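Local coordinates for protein citrate lyase, subunit 1 (PDB 6HXI) that probably catalyses the ATP-driven cleavage of citrate with coenzyme A to acetyl-CoA and oxaloacetate, as one subunit of an ATP citrate lyase, at residues C[114-122]-C[131-139]; C[174-182]-C[200-210]. All coordinates share one frame; numbering follows the deposited sequence.

Both contacts lie in the ATP-grasp part of the chain and meet on one antiparallel sheet. Coming from the N terminus, the chain enters strand 118-125, turns, and returns as strand 128-134, so contact 1 closes a short beta hairpin. Later the chain runs through helix 173-192, and strands 195-206 and 209-220 then bring it back beneath that helix, where contact 2 closes a second loop. The two follow in series and neither encloses the other. Strand 195-206 lies beside strand 118-125, with Y118 O accepting a probable hydrogen bond from F203 N, while F133 of contact 1 packs against V179 of contact 2. Helix and hairpin thus share one apolar layer.

Contact 1: residues C[114-122]-C[131-139]; sequences HKEEYYVAI and IFFSMDGGV
Y119 and S134 face each other as a hydrogen-bonded pair of an antiparallel hairpin, Y119 N reaching S134 O at 3.0 Å in a nearly straight bond (169°) and S134 N returning to Y119 O. A121 and F132 repeat the pattern, and F132 N meets A121 O at 2.8 Å, in the carbonyl plane. V120 opposite F133, between these pairs, and I122 opposite I131, beyond the second, are non-hydrogen-bonded. Beyond the regular strands G137 N still bonds to E117 O, but from above the carbonyl plane. Glycine suits position 137 because a CB there would press on E117 O and the Y118 carbonyl carbon.

Among the aromatic contacts, F133 turns its edge toward the face of Y118 in an offset edge-to-face pair, with centroids 5.8 Å apart and planes at 63°. F133 CG stands anti to its own backbone N (chi1 177°), which lays the ring alongside Y118 so that CE1 comes 3.8 Å from Y118 CB. M135 runs beside the same tyrosine, its CB and CG along CD1 and CE1, and its sulfur makes an oblique Met-aromatic contact.

Of the apolar pairs, I131 lies side by side with both V120 and I122, its CG1 4.0 Å from I122 CG1. These beta-branched residues suit strands. V120, I122 and F133 pack on helix 173-192, while I131, on the same face, meets V153 and I159. On the sheet's other face Y119 CE1 rests 3.9 Å from F132 CB.

In the loop before the strand, H114 NE2 donates to E117 OE2 on the anti side, tilted from the carboxylate plane. Separately, from within its strand, S134 OG bonds to K147 O.

Backbone bonds therefore fix the hairpin's register, and its side chains divide between a helix-covered apolar face and the opposite face bearing Y119 and F132.

Contact 2: residues C[174-182]-C[200-210]; sequences DKRALVEEF and INPFTFSGRGI
The ring of F203 carries F182 over the centre of one face, F182 CE2 lying 3.8 Å above the plane, and V179 CG1 meets its edge in plane. The two rings are inclined at 45°, neither a stack nor an edge-to-face pair. F182 in turn has I210 CG1 over one face in a CH-pi contact, 3.8 Å from the centroid, while I200 CD1 touches its edge at CZ. F182 CG is anti to the backbone N (chi1 168°), which swings the ring past F203, under I210 CG1 and with CZ toward I200 CD1. F205 takes the methylene CG of K175 over one face, 4.0 Å from the centroid, and has two helix residues at its edge, V179 CG2 3.6 Å from F205 CZ and L178 CB beside CE1. Bending at chi2 (77°) carries the lysine chain over this ring; the cation-pi attraction of NZ is at most weak.

This is a helix laid across an antiparallel sheet of the ATP-grasp domain. Helix 173-192 presents L178, V179 and F182 to strands 195-206 and 209-220.

Where the two strands join, a type II' turn runs from S206 to G209, and glycine at 207 accepts the positive phi this turn needs at its second residue. R208, in this turn, spreads its guanidinium across L178, whose CD1 lies 3.5 Å above one face, with D174 CB at the edge; the arginine thereby covers a partly exposed leucine at the exposed end of the contact. D174 OD1 stays 4.1 Å from R208 NH2, beyond a salt bridge, although their opposite charges may still attract.

Contact 1: residues C[114-122]-C[131-139]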
ATOM      1  N   HIS C 114      26.940 -25.824  79.053  1.00 88.41           N
ATOM      2  CA  HIS C 114      26.047 -26.964  78.830  1.00 88.29           C
ATOM      3  C   HIS C 114      26.374 -28.220  79.627  1.00 93.13           C
ATOM      4  O   HIS C 114      27.505 -28.380  80.105  1.00 91.64           O
ATOM      5  CB  HIS C 114      26.081 -27.310  77.332  1.00 85.94           C
ATOM      6  CG  HIS C 114      27.425 -27.764  76.842  1.00 87.35           C
ATOM      7  ND1 HIS C 114      28.437 -26.857  76.558  1.00 86.70           N
ATOM      8  CD2 HIS C 114      27.883 -29.015  76.613  1.00 89.55           C
ATOM      9  CE1 HIS C 114      29.475 -27.584  76.179  1.00 85.59           C
ATOM     10  NE2 HIS C 114      29.185 -28.887  76.184  1.00 87.63           N
ATOM     11  N   LYS C 115      25.396 -29.153  79.670  1.00 96.83           N
ATOM     12  CA  LYS C 115      25.510 -30.471  80.288  1.00 97.92           C
ATOM     13  C   LYS C 115      25.342 -31.521  79.185  1.00 98.97           C
ATOM     14  O   LYS C 115      26.278 -32.276  78.916  1.00 99.16           O
ATOM     15  CB  LYS C 115      24.464 -30.657  81.410  1.00102.13           C
ATOM     16  CG  LYS C 115      24.649 -31.927  82.253  1.00121.59           C
ATOM     17  CD  LYS C 115      23.586 -33.000  81.938  1.00127.63           C
ATOM     18  CE  LYS C 115      23.741 -34.281  82.730  1.00129.29           C
ATOM     19  NZ  LYS C 115      24.918 -35.079  82.290  1.00132.68           N
ATOM     20  N   GLU C 116      24.162 -31.540  78.533  1.00 92.99           N
ATOM     21  CA  GLU C 116      23.828 -32.489  77.467  1.00 90.61           C
ATOM     22  C   GLU C 116      24.583 -32.210  76.183  1.00 91.31           C
ATOM     23  O   GLU C 116      24.830 -31.053  75.838  1.00 90.26           O
ATOM     24  CB  GLU C 116      22.313 -32.500  77.176  1.00 90.64           C
ATOM     25  CG  GLU C 116      21.460 -33.121  78.274  1.00105.32           C
ATOM     26  CD  GLU C 116      20.922 -32.178  79.337  1.00130.19           C
ATOM     27  OE1 GLU C 116      20.541 -32.678  80.421  1.00128.16           O
ATOM     28  OE2 GLU C 116      20.855 -30.952  79.086  1.00123.26           O
ATOM     29  N   GLU C 117      24.939 -33.276  75.470  1.00 86.01           N
ATOM     30  CA  GLU C 117      25.598 -33.196  74.173  1.00 83.19           C
ATOM     31  C   GLU C 117      24.961 -34.253  73.272  1.00 83.65           C
ATOM     32  O   GLU C 117      25.265 -35.441  73.406  1.00 84.94           O
ATOM     33  CB  GLU C 117      27.123 -33.376  74.289  1.00 86.22           C
ATOM     34  CG  GLU C 117      27.873 -32.091  74.608  1.00 97.47           C
ATOM     35  CD  GLU C 117      29.381 -32.074  74.392  1.00112.17           C
ATOM     36  OE1 GLU C 117      29.985 -33.142  74.140  1.00105.07           O
ATOM     37  OE2 GLU C 117      29.960 -30.968  74.472  1.00 99.20           O
ATOM     38  N   TYR C 118      24.012 -33.830  72.423  1.00 75.50           N
ATOM     39  CA  TYR C 118      23.328 -34.736  71.495  1.00 73.06           C
ATOM     40  C   TYR C 118      23.796 -34.488  70.064  1.00 71.38           C
ATOM     41  O   TYR C 118      24.161 -33.365  69.712  1.00 67.88           O
ATOM     42  CB  TYR C 118      21.786 -34.642  71.593  1.00 74.13           C
ATOM     43  CG  TYR C 118      21.178 -34.827  72.975  1.00 78.87           C
ATOM     44  CD1 TYR C 118      21.752 -35.693  73.904  1.00 82.78           C
ATOM     45  CD2 TYR C 118      19.995 -34.184  73.329  1.00 79.97           C
ATOM     46  CE1 TYR C 118      21.198 -35.866  75.172  1.00 86.28           C
ATOM     47  CE2 TYR C 118      19.429 -34.351  74.594  1.00 83.14           C
ATOM     48  CZ  TYR C 118      20.034 -35.191  75.515  1.00 93.06           C
ATOM     49  OH  TYR C 118      19.474 -35.356  76.765  1.00 96.23           O
ATOM     50  N   TYR C 119      23.804 -35.552  69.247  1.00 67.11           N
ATOM     51  CA  TYR C 119      24.238 -35.498  67.846  1.00 64.89           C
ATOM     52  C   TYR C 119      23.058 -35.686  66.911  1.00 65.70           C
ATOM     53  O   TYR C 119      22.215 -36.547  67.164  1.00 66.59           O
ATOM     54  CB  TYR C 119      25.301 -36.593  67.612  1.00 67.51           C
ATOM     55  CG  TYR C 119      25.587 -36.954  66.172  1.00 68.48           C
ATOM     56  CD1 TYR C 119      24.906 -37.995  65.544  1.00 70.45           C
ATOM     57  CD2 TYR C 119      26.588 -36.303  65.456  1.00 69.30           C
ATOM     58  CE1 TYR C 119      25.186 -38.351  64.224  1.00 71.76           C
ATOM     59  CE2 TYR C 119      26.889 -36.659  64.140  1.00 69.29           C
ATOM     60  CZ  TYR C 119      26.188 -37.687  63.531  1.00 77.35           C
ATOM     61  OH  TYR C 119      26.494 -38.052  62.245  1.00 80.14           O
ATOM     62  N   VAL C 120      23.032 -34.925  65.812  1.00 59.53           N
ATOM     63  CA  VAL C 120      22.027 -35.035  64.744  1.00 57.23           C
ATOM     64  C   VAL C 120      22.681 -34.810  63.372  1.00 58.77           C
ATOM     65  O   VAL C 120      23.438 -33.857  63.196  1.00 57.25           O
ATOM     66  CB  VAL C 120      20.737 -34.175  64.956  1.00 60.50           C
ATOM     67  CG1 VAL C 120      21.029 -32.674  64.928  1.00 59.82           C
ATOM     68  CG2 VAL C 120      19.655 -34.531  63.940  1.00 59.02           C
ATOM     69  N   ALA C 121      22.381 -35.684  62.407  1.00 55.43           N
ATOM     70  CA  ALA C 121      22.891 -35.548  61.046  1.00 53.55           C
ATOM     71  C   ALA C 121      21.876 -35.982  59.993  1.00 54.85           C
ATOM     72  O   ALA C 121      21.214 -37.018  60.139  1.00 53.14           O
ATOM     73  CB  ALA C 121      24.195 -36.317  60.878  1.00 55.40           C
ATOM     74  N   ILE C 122      21.755 -35.183  58.923  1.00 50.13           N
ATOM     75  CA  ILE C 122      20.864 -35.496  57.818  1.00 47.88           C
ATOM     76  C   ILE C 122      21.693 -35.612  56.546  1.00 52.23           C
ATOM     77  O   ILE C 122      22.484 -34.735  56.220  1.00 50.06           O
ATOM     78  CB  ILE C 122      19.606 -34.592  57.671  1.00 49.55           C
ATOM     79  CG1 ILE C 122      18.911 -34.323  59.026  1.00 49.36           C
ATOM     80  CG2 ILE C 122      18.605 -35.204  56.643  1.00 49.21           C
ATOM     81  CD1 ILE C 122      17.930 -33.168  59.000  1.00 51.92           C
ATOM     82  N   ILE C 131      18.005 -39.481  58.866  1.00 53.62           N
ATOM     83  CA  ILE C 131      18.275 -38.673  60.058  1.00 53.29           C
ATOM     84  C   ILE C 131      18.998 -39.578  61.062  1.00 58.95           C
ATOM     85  O   ILE C 131      18.537 -40.681  61.331  1.00 61.27           O
ATOM     86  CB  ILE C 131      16.977 -38.046  60.655  1.00 55.66           C
ATOM     87  CG1 ILE C 131      16.204 -37.228  59.572  1.00 53.79           C
ATOM     88  CG2 ILE C 131      17.293 -37.194  61.916  1.00 55.74           C
ATOM     89  CD1 ILE C 131      14.797 -36.822  59.933  1.00 54.64           C
ATOM     90  N   PHE C 132      20.131 -39.124  61.585  1.00 55.91           N
ATOM     91  CA  PHE C 132      20.943 -39.864  62.557  1.00 57.41           C
ATOM     92  C   PHE C 132      20.916 -39.121  63.880  1.00 63.12           C
ATOM     93  O   PHE C 132      21.044 -37.895  63.891  1.00 62.72           O
ATOM     94  CB  PHE C 132      22.385 -40.054  62.043  1.00 58.85           C
ATOM     95  CG  PHE C 132      22.457 -40.725  60.691  1.00 59.55           C
ATOM     96  CD1 PHE C 132      22.381 -42.107  60.576  1.00 64.79           C
ATOM     97  CD2 PHE C 132      22.564 -39.975  59.528  1.00 60.12           C
ATOM     98  CE1 PHE C 132      22.417 -42.728  59.319  1.00 65.38           C
ATOM     99  CE2 PHE C 132      22.593 -40.596  58.273  1.00 63.04           C
ATOM    100  CZ  PHE C 132      22.530 -41.968  58.179  1.00 62.49           C
ATOM    101  N   PHE C 133      20.679 -39.848  64.984  1.00 60.68           N
ATOM    102  CA  PHE C 133      20.619 -39.256  66.309  1.00 61.61           C
ATOM    103  C   PHE C 133      21.315 -40.132  67.339  1.00 71.89           C
ATOM    104  O   PHE C 133      21.170 -41.360  67.318  1.00 72.56           O
ATOM    105  CB  PHE C 133      19.158 -38.954  66.735  1.00 62.62           C
ATOM    106  CG  PHE C 133      19.010 -38.388  68.135  1.00 65.48           C
ATOM    107  CD1 PHE C 133      19.183 -37.032  68.378  1.00 67.16           C
ATOM    108  CD2 PHE C 133      18.714 -39.217  69.213  1.00 71.27           C
ATOM    109  CE1 PHE C 133      19.090 -36.515  69.670  1.00 69.50           C
ATOM    110  CE2 PHE C 133      18.626 -38.701  70.514  1.00 75.37           C
ATOM    111  CZ  PHE C 133      18.791 -37.348  70.730  1.00 72.51           C
ATOM    112  N   SER C 134      22.030 -39.488  68.270  1.00 71.99           N
ATOM    113  CA  SER C 134      22.688 -40.146  69.400  1.00 75.92           C
ATOM    114  C   SER C 134      22.721 -39.218  70.615  1.00 82.59           C
ATOM    115  O   SER C 134      22.567 -37.998  70.468  1.00 79.70           O
ATOM    116  CB  SER C 134      24.092 -40.614  69.027  1.00 81.93           C
ATOM    117  OG  SER C 134      24.602 -41.491  70.021  1.00 93.01           O
ATOM    118  N   MET C 135      22.876 -39.783  71.821  1.00 84.52           N
ATOM    119  CA  MET C 135      22.931 -38.953  73.032  1.00 86.29           C
ATOM    120  C   MET C 135      24.373 -38.760  73.509  1.00 93.90           C
ATOM    121  O   MET C 135      24.616 -38.187  74.578  1.00 94.29           O
ATOM    122  CB  MET C 135      21.990 -39.465  74.126  1.00 90.34           C
ATOM    123  CG  MET C 135      20.525 -39.342  73.740  1.00 92.70           C
ATOM    124  SD  MET C 135      19.393 -40.288  74.776  1.00 99.81           S
ATOM    125  CE  MET C 135      20.198 -41.871  74.790  1.00 98.86           C
ATOM    126  N   ASP C 136      25.329 -39.175  72.646  1.00 93.03           N
ATOM    127  CA  ASP C 136      26.768 -39.064  72.847  1.00 96.14           C
ATOM    128  C   ASP C 136      27.378 -38.229  71.713  1.00100.44           C
ATOM    129  O   ASP C 136      27.868 -38.775  70.719  1.00 99.55           O
ATOM    130  CB  ASP C 136      27.422 -40.460  72.957  1.00100.88           C
ATOM    131  CG  ASP C 136      26.785 -41.366  73.995  1.00115.16           C
ATOM    132  OD1 ASP C 136      26.875 -41.043  75.207  1.00117.21           O
ATOM    133  OD2 ASP C 136      26.196 -42.399  73.598  1.00122.51           O
ATOM    134  N   GLY C 137      27.291 -36.909  71.868  1.00 98.32           N
ATOM    135  CA  GLY C 137      27.818 -35.930  70.920  1.00 97.91           C
ATOM    136  C   GLY C 137      29.267 -35.605  71.211  1.00107.05           C
ATOM    137  O   GLY C 137      29.666 -35.540  72.378  1.00109.45           O
ATOM    138  N   GLY C 138      30.058 -35.436  70.150  1.00104.94           N
ATOM    139  CA  GLY C 138      31.486 -35.146  70.255  1.00107.81           C
ATOM    140  C   GLY C 138      32.374 -36.378  70.212  1.00115.73           C
ATOM    141  O   GLY C 138      33.512 -36.294  69.741  1.00116.94           O
ATOM    142  N   VAL C 139      31.860 -37.532  70.714  1.00114.02           N
ATOM    143  CA  VAL C 139      32.545 -38.837  70.746  1.00116.61           C
ATOM    144  C   VAL C 139      31.596 -39.999  70.392  1.00119.24           C
ATOM    145  O   VAL C 139      30.541 -40.152  71.013  1.00118.26           O
ATOM    146  CB  VAL C 139      33.331 -39.120  72.055  1.00124.58           C
ATOM    147  CG1 VAL C 139      34.714 -38.480  72.021  1.00126.63           C
ATOM    148  CG2 VAL C 139      32.548 -38.699  73.300  1.00124.45           C
TER

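Contact 2: residues C[174-182]-C[200-210]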
ATOM      1  N   ASP C 174       9.955 -34.227  78.649  1.00108.97           N
ATOM      2  CA  ASP C 174       9.865 -33.000  77.858  1.00106.19           C
ATOM      3  C   ASP C 174      10.924 -32.995  76.759  1.00102.58           C
ATOM      4  O   ASP C 174      10.602 -32.596  75.637  1.00101.24           O
ATOM      5  CB  ASP C 174      10.002 -31.748  78.749  1.00110.34           C
ATOM      6  CG  ASP C 174       8.958 -31.607  79.850  1.00128.66           C
ATOM      7  OD1 ASP C 174       7.746 -31.634  79.530  1.00131.04           O
ATOM      8  OD2 ASP C 174       9.352 -31.397  81.022  1.00137.30           O
ATOM      9  N   LYS C 175      12.168 -33.474  77.066  1.00 94.10           N
ATOM     10  CA  LYS C 175      13.289 -33.528  76.106  1.00 88.97           C
ATOM     11  C   LYS C 175      12.986 -34.371  74.873  1.00 85.35           C
ATOM     12  O   LYS C 175      13.215 -33.882  73.768  1.00 81.14           O
ATOM     13  CB  LYS C 175      14.614 -33.962  76.758  1.00 91.71           C
ATOM     14  CG  LYS C 175      15.540 -32.801  77.148  1.00105.92           C
ATOM     15  CD  LYS C 175      15.104 -32.065  78.431  1.00119.19           C
ATOM     16  CE  LYS C 175      16.000 -30.894  78.762  1.00125.32           C
ATOM     17  NZ  LYS C 175      15.452 -30.074  79.874  1.00132.82           N
ATOM     18  N   ARG C 176      12.416 -35.593  75.049  1.00 79.75           N
ATOM     19  CA  ARG C 176      12.049 -36.464  73.929  1.00 77.14           C
ATOM     20  C   ARG C 176      11.132 -35.765  72.934  1.00 78.15           C
ATOM     21  O   ARG C 176      11.357 -35.900  71.734  1.00 76.89           O
ATOM     22  CB  ARG C 176      11.420 -37.766  74.405  1.00 79.29           C
ATOM     23  CG  ARG C 176      11.375 -38.850  73.338  1.00 84.25           C
ATOM     24  CD  ARG C 176      10.488 -39.978  73.792  1.00 92.51           C
ATOM     25  NE  ARG C 176      10.684 -41.168  72.972  1.00 93.73           N
ATOM     26  CZ  ARG C 176       9.910 -42.244  73.022  1.00 98.69           C
ATOM     27  NH1 ARG C 176      10.161 -43.286  72.241  1.00 79.50           N
ATOM     28  NH2 ARG C 176       8.875 -42.288  73.855  1.00 81.55           N
ATOM     29  N   ALA C 177      10.128 -35.002  73.418  1.00 74.01           N
ATOM     30  CA  ALA C 177       9.208 -34.252  72.560  1.00 72.52           C
ATOM     31  C   ALA C 177       9.910 -33.048  71.906  1.00 73.32           C
ATOM     32  O   ALA C 177       9.609 -32.717  70.757  1.00 69.52           O
ATOM     33  CB  ALA C 177       7.999 -33.791  73.355  1.00 75.76           C
ATOM     34  N   LEU C 178      10.855 -32.418  72.638  1.00 71.26           N
ATOM     35  CA  LEU C 178      11.621 -31.256  72.168  1.00 69.73           C
ATOM     36  C   LEU C 178      12.615 -31.636  71.088  1.00 71.15           C
ATOM     37  O   LEU C 178      12.814 -30.850  70.165  1.00 71.61           O
ATOM     38  CB  LEU C 178      12.346 -30.537  73.327  1.00 70.98           C
ATOM     39  CG  LEU C 178      11.492 -29.694  74.274  1.00 77.54           C
ATOM     40  CD1 LEU C 178      12.160 -29.566  75.628  1.00 79.26           C
ATOM     41  CD2 LEU C 178      11.188 -28.328  73.685  1.00 78.77           C
ATOM     42  N   VAL C 179      13.233 -32.832  71.191  1.00 65.78           N
ATOM     43  CA  VAL C 179      14.189 -33.343  70.201  1.00 63.23           C
ATOM     44  C   VAL C 179      13.425 -33.816  68.952  1.00 65.98           C
ATOM     45  O   VAL C 179      13.879 -33.570  67.841  1.00 63.11           O
ATOM     46  CB  VAL C 179      15.170 -34.420  70.762  1.00 67.03           C
ATOM     47  CG1 VAL C 179      16.198 -34.813  69.710  1.00 65.19           C
ATOM     48  CG2 VAL C 179      15.892 -33.917  72.007  1.00 68.05           C
ATOM     49  N   GLU C 180      12.264 -34.500  69.148  1.00 64.65           N
ATOM     50  CA  GLU C 180      11.364 -34.989  68.089  1.00 63.29           C
ATOM     51  C   GLU C 180      10.966 -33.798  67.205  1.00 65.22           C
ATOM     52  O   GLU C 180      11.120 -33.874  65.993  1.00 62.64           O
ATOM     53  CB  GLU C 180      10.117 -35.642  68.729  1.00 66.76           C
ATOM     54  CG  GLU C 180       8.962 -35.940  67.783  1.00 76.05           C
ATOM     55  CD  GLU C 180       7.690 -36.437  68.449  1.00103.69           C
ATOM     56  OE1 GLU C 180       7.342 -35.930  69.541  1.00118.25           O
ATOM     57  OE2 GLU C 180       7.020 -37.317  67.862  1.00 93.44           O
ATOM     58  N   GLU C 181      10.537 -32.681  67.836  1.00 63.03           N
ATOM     59  CA  GLU C 181      10.135 -31.441  67.187  1.00 62.32           C
ATOM     60  C   GLU C 181      11.321 -30.749  66.505  1.00 64.30           C
ATOM     61  O   GLU C 181      11.159 -30.221  65.392  1.00 62.56           O
ATOM     62  CB  GLU C 181       9.436 -30.504  68.187  1.00 65.73           C
ATOM     63  CG  GLU C 181       7.936 -30.755  68.296  1.00 81.57           C
ATOM     64  CD  GLU C 181       7.309 -30.699  69.682  1.00118.92           C
ATOM     65  OE1 GLU C 181       7.434 -29.653  70.363  1.00117.05           O
ATOM     66  OE2 GLU C 181       6.642 -31.689  70.065  1.00117.31           O
ATOM     67  N   PHE C 182      12.508 -30.763  67.164  1.00 59.04           N
ATOM     68  CA  PHE C 182      13.713 -30.137  66.629  1.00 56.43           C
ATOM     69  C   PHE C 182      14.247 -30.832  65.380  1.00 59.36           C
ATOM     70  O   PHE C 182      14.609 -30.143  64.406  1.00 58.61           O
ATOM     71  CB  PHE C 182      14.808 -29.987  67.708  1.00 58.24           C
ATOM     72  CG  PHE C 182      16.172 -29.624  67.165  1.00 57.85           C
ATOM     73  CD1 PHE C 182      16.413 -28.368  66.626  1.00 59.24           C
ATOM     74  CD2 PHE C 182      17.192 -30.569  67.116  1.00 59.72           C
ATOM     75  CE1 PHE C 182      17.655 -28.051  66.079  1.00 58.81           C
ATOM     76  CE2 PHE C 182      18.434 -30.253  66.561  1.00 61.04           C
ATOM     77  CZ  PHE C 182      18.657 -28.993  66.054  1.00 58.29           C
ATOM     78  N   ILE C 200      25.023 -31.506  63.295  1.00 59.66           N
ATOM     79  CA  ILE C 200      25.084 -30.730  64.520  1.00 60.43           C
ATOM     80  C   ILE C 200      25.651 -31.691  65.558  1.00 66.74           C
ATOM     81  O   ILE C 200      24.949 -32.579  66.063  1.00 65.23           O
ATOM     82  CB  ILE C 200      23.762 -30.038  64.939  1.00 62.47           C
ATOM     83  CG1 ILE C 200      23.155 -29.240  63.752  1.00 60.43           C
ATOM     84  CG2 ILE C 200      24.039 -29.117  66.134  1.00 64.29           C
ATOM     85  CD1 ILE C 200      21.694 -28.971  63.865  1.00 62.42           C
ATOM     86  N   ASN C 201      26.971 -31.556  65.774  1.00 65.27           N
ATOM     87  CA  ASN C 201      27.756 -32.404  66.642  1.00 66.76           C
ATOM     88  C   ASN C 201      28.686 -31.571  67.530  1.00 74.05           C
ATOM     89  O   ASN C 201      29.829 -31.288  67.150  1.00 76.37           O
ATOM     90  CB  ASN C 201      28.542 -33.438  65.809  1.00 66.18           C
ATOM     91  CG  ASN C 201      29.216 -34.524  66.614  1.00 87.38           C
ATOM     92  OD1 ASN C 201      28.730 -34.961  67.665  1.00 76.46           O
ATOM     93  ND2 ASN C 201      30.319 -35.039  66.091  1.00 84.52           N
ATOM     94  N   PRO C 202      28.208 -31.148  68.714  1.00 69.80           N
ATOM     95  CA  PRO C 202      26.910 -31.456  69.330  1.00 68.56           C
ATOM     96  C   PRO C 202      25.876 -30.304  69.344  1.00 72.19           C
ATOM     97  O   PRO C 202      26.173 -29.168  68.969  1.00 71.09           O
ATOM     98  CB  PRO C 202      27.338 -31.832  70.760  1.00 72.22           C
ATOM     99  CG  PRO C 202      28.605 -30.978  71.025  1.00 78.35           C
ATOM    100  CD  PRO C 202      29.069 -30.436  69.674  1.00 73.37           C
ATOM    101  N   PHE C 203      24.643 -30.621  69.749  1.00 69.31           N
ATOM    102  CA  PHE C 203      23.595 -29.649  70.017  1.00 69.54           C
ATOM    103  C   PHE C 203      23.226 -29.770  71.506  1.00 76.86           C
ATOM    104  O   PHE C 203      23.528 -30.792  72.119  1.00 76.52           O
ATOM    105  CB  PHE C 203      22.388 -29.758  69.066  1.00 69.48           C
ATOM    106  CG  PHE C 203      21.399 -30.890  69.223  1.00 70.85           C
ATOM    107  CD1 PHE C 203      20.274 -30.746  70.030  1.00 74.48           C
ATOM    108  CD2 PHE C 203      21.516 -32.044  68.460  1.00 72.10           C
ATOM    109  CE1 PHE C 203      19.331 -31.772  70.136  1.00 75.46           C
ATOM    110  CE2 PHE C 203      20.568 -33.072  68.563  1.00 74.78           C
ATOM    111  CZ  PHE C 203      19.480 -32.925  69.398  1.00 73.71           C
ATOM    112  N   THR C 204      22.665 -28.705  72.106  1.00 76.54           N
ATOM    113  CA  THR C 204      22.277 -28.683  73.519  1.00 79.18           C
ATOM    114  C   THR C 204      20.980 -27.891  73.744  1.00 85.05           C
ATOM    115  O   THR C 204      20.356 -27.395  72.800  1.00 82.49           O
ATOM    116  CB  THR C 204      23.444 -28.179  74.423  1.00 90.94           C
ATOM    117  OG1 THR C 204      24.670 -28.809  74.049  1.00 97.12           O
ATOM    118  CG2 THR C 204      23.184 -28.421  75.916  1.00 87.87           C
ATOM    119  N   PHE C 205      20.596 -27.781  75.029  1.00 85.87           N
ATOM    120  CA  PHE C 205      19.438 -27.072  75.539  1.00 87.10           C
ATOM    121  C   PHE C 205      19.822 -25.827  76.331  1.00 92.29           C
ATOM    122  O   PHE C 205      20.802 -25.831  77.079  1.00 92.63           O
ATOM    123  CB  PHE C 205      18.578 -28.017  76.394  1.00 90.06           C
ATOM    124  CG  PHE C 205      17.847 -29.047  75.570  1.00 90.00           C
ATOM    125  CD1 PHE C 205      16.599 -28.766  75.024  1.00 91.83           C
ATOM    126  CD2 PHE C 205      18.411 -30.295  75.328  1.00 92.71           C
ATOM    127  CE1 PHE C 205      15.923 -29.717  74.260  1.00 93.76           C
ATOM    128  CE2 PHE C 205      17.739 -31.242  74.552  1.00 92.65           C
ATOM    129  CZ  PHE C 205      16.501 -30.946  74.021  1.00 91.38           C
ATOM    130  N   SER C 206      19.047 -24.755  76.119  1.00 90.04           N
ATOM    131  CA  SER C 206      19.124 -23.464  76.800  1.00 92.37           C
ATOM    132  C   SER C 206      17.710 -23.300  77.334  1.00 96.35           C
ATOM    133  O   SER C 206      16.848 -22.732  76.656  1.00 94.26           O
ATOM    134  CB  SER C 206      19.463 -22.354  75.808  1.00 95.26           C
ATOM    135  OG  SER C 206      19.834 -21.161  76.479  1.00108.75           O
ATOM    136  N   GLY C 207      17.463 -23.918  78.487  1.00 94.91           N
ATOM    137  CA  GLY C 207      16.142 -23.982  79.097  1.00 96.74           C
ATOM    138  C   GLY C 207      15.299 -24.983  78.332  1.00 99.95           C
ATOM    139  O   GLY C 207      15.633 -26.172  78.294  1.00 98.74           O
ATOM    140  N   ARG C 208      14.224 -24.503  77.677  1.00 96.74           N
ATOM    141  CA  ARG C 208      13.350 -25.327  76.829  1.00 94.80           C
ATOM    142  C   ARG C 208      13.650 -25.034  75.352  1.00 96.24           C
ATOM    143  O   ARG C 208      12.936 -25.500  74.464  1.00 94.98           O
ATOM    144  CB  ARG C 208      11.858 -25.119  77.164  1.00 96.99           C
ATOM    145  CG  ARG C 208      11.415 -25.811  78.456  1.00108.25           C
ATOM    146  CD  ARG C 208       9.914 -26.040  78.516  1.00115.01           C
ATOM    147  NE  ARG C 208       9.548 -27.397  78.104  1.00122.29           N
ATOM    148  CZ  ARG C 208       9.137 -27.729  76.882  1.00140.24           C
ATOM    149  NH1 ARG C 208       9.026 -26.804  75.936  1.00125.95           N
ATOM    150  NH2 ARG C 208       8.825 -28.987  76.600  1.00131.23           N
ATOM    151  N   GLY C 209      14.724 -24.277  75.119  1.00 91.82           N
ATOM    152  CA  GLY C 209      15.209 -23.900  73.799  1.00 89.13           C
ATOM    153  C   GLY C 209      16.283 -24.839  73.290  1.00 90.18           C
ATOM    154  O   GLY C 209      16.799 -25.661  74.055  1.00 90.28           O
ATOM    155  N   ILE C 210      16.634 -24.721  71.993  1.00 83.56           N
ATOM    156  CA  ILE C 210      17.617 -25.606  71.365  1.00 80.89           C
ATOM    157  C   ILE C 210      18.813 -24.811  70.770  1.00 80.98           C
ATOM    158  O   ILE C 210      18.614 -23.870  70.000  1.00 80.03           O
ATOM    159  CB  ILE C 210      16.894 -26.565  70.367  1.00 81.99           C
ATOM    160  CG1 ILE C 210      17.712 -27.838  70.112  1.00 80.54           C
ATOM    161  CG2 ILE C 210      16.442 -25.892  69.066  1.00 82.59           C
ATOM    162  CD1 ILE C 210      17.209 -28.973  70.915  1.00 85.93           C
TER